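Side-chain contact in tetratricopeptide TPR_2 repeat protein (Thermobaculum terrenum, PDB 5DJS), which belongs to the tetratricopeptide-repeat proteins and joins such repeats to a GT-B-type glycosyltransferase fold of family 41, modelled here with uridine-5'-diphosphate: residues Asp226-Leu229 with Cys230-Val233. The protein carries 1 engineered substitution. Numbering follows the deposited sequence.
Sequences DAEL and CELV
The first two turns of the alpha-helix 226-236 make this local contact, in which Leu229 meets both Leu232 and Val233 one turn on. Four successive i to i+4 backbone bonds hold the turns together: Cys230 N to Asp226 O, Glu231 N to Ala227 O, Leu232 N to Glu228 O and Val233 N to Leu229 O. The last of these measures 2.9 Å.

The apolar side is built around Leu229. With CG anti to the backbone N (chi1 179°) and chi2 60°, methyl CD1 points on to the next turn. There CD1 does the touching. It lies 4.1 Å from Val233 CG2 and 4.2 Å from Leu232 CD2, so one methyl serves both neighbours. The side chains cross at a slant, and the contact is of van der Waals type.

Cys230 is buried. Its SG lies 3.3 Å from Asp226 O, the carbonyl that accepts the Cys230 N-H.

Two glutamates, Glu228 and Glu231, lie along a more open part of the helix. Glu231 has CG between its backbone N and carbonyl carbon (chi1 78°), and this sends the chain back over the preceding turn, with CG 3.4 Å from Glu228 O. The two carboxylates do not touch: Glu228 OE2 and Glu231 OE2 are 5.7 Å apart, two like charges that may repel. Glu228 OE1 turns to the helix start and accepts a hydrogen bond from Thr225 N, as in one half of a capping box.

Asp226 OD1 forms a salt bridge with Arg252, just ahead of helix 253-257. Leu229 and Cys230 pack on Ala255 of that helix. Leu229 and Leu232 also touch Tyr198 of strand 193-199, an outermost strand of the parallel sheet that includes 240-243, the strand following this helix.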
# COMPACT_ATOMS: atom_id res chain seq x y z
N ASP A 226 14.25 -18.11 1.64
CA ASP A 226 12.87 -18.57 1.77
C ASP A 226 12.79 -19.97 2.35
O ASP A 226 11.86 -20.27 3.08
CB ASP A 226 12.14 -18.50 0.44
CG ASP A 226 11.86 -17.08 0.00
OD1 ASP A 226 11.56 -16.23 0.87
OD2 ASP A 226 11.93 -16.80 -1.21
N ALA A 227 13.77 -20.82 2.03
CA ALA A 227 13.86 -22.16 2.63
C ALA A 227 14.15 -22.09 4.14
O ALA A 227 13.51 -22.79 4.92
CB ALA A 227 14.91 -23.01 1.92
N GLU A 228 15.11 -21.25 4.53
CA GLU A 228 15.43 -20.97 5.95
C GLU A 228 14.23 -20.44 6.73
O GLU A 228 14.02 -20.80 7.89
CB GLU A 228 16.59 -19.97 6.07
CG GLU A 228 17.96 -20.54 5.72
CD GLU A 228 19.07 -19.50 5.76
OE1 GLU A 228 18.83 -18.33 5.43
OE2 GLU A 228 20.21 -19.86 6.11
N LEU A 229 13.44 -19.56 6.11
CA LEU A 229 12.25 -19.02 6.76
C LEU A 229 11.20 -20.10 6.95
O LEU A 229 10.53 -20.12 7.99
CB LEU A 229 11.65 -17.86 5.97
CG LEU A 229 10.37 -17.25 6.57
CD1 LEU A 229 10.61 -16.71 7.97
CD2 LEU A 229 9.86 -16.15 5.65
N CYS A 230 11.04 -20.97 5.96
CA CYS A 230 10.08 -22.08 6.06
C CYS A 230 10.39 -23.02 7.22
O CYS A 230 9.48 -23.39 7.97
CB CYS A 230 9.99 -22.86 4.76
SG CYS A 230 9.05 -21.96 3.52
N GLU A 231 11.65 -23.42 7.37
CA GLU A 231 12.03 -24.31 8.47
C GLU A 231 11.93 -23.58 9.82
O GLU A 231 11.66 -24.21 10.84
CB GLU A 231 13.41 -24.97 8.21
CG GLU A 231 14.64 -24.10 8.48
CD GLU A 231 15.92 -24.58 7.80
OE1 GLU A 231 15.85 -25.46 6.89
OE2 GLU A 231 17.00 -24.06 8.15
N LEU A 232 12.10 -22.25 9.83
CA LEU A 232 11.82 -21.42 11.02
C LEU A 232 10.33 -21.37 11.39
O LEU A 232 9.99 -21.47 12.57
CB LEU A 232 12.36 -19.99 10.83
CG LEU A 232 12.04 -18.93 11.90
CD1 LEU A 232 12.52 -19.36 13.28
CD2 LEU A 232 12.67 -17.59 11.52
N VAL A 233 9.46 -21.18 10.41
CA VAL A 233 8.01 -21.15 10.64
C VAL A 233 7.49 -22.51 11.10
O VAL A 233 6.67 -22.58 12.02
CB VAL A 233 7.23 -20.68 9.37
CG1 VAL A 233 5.73 -20.87 9.52
CG2 VAL A 233 7.54 -19.22 9.07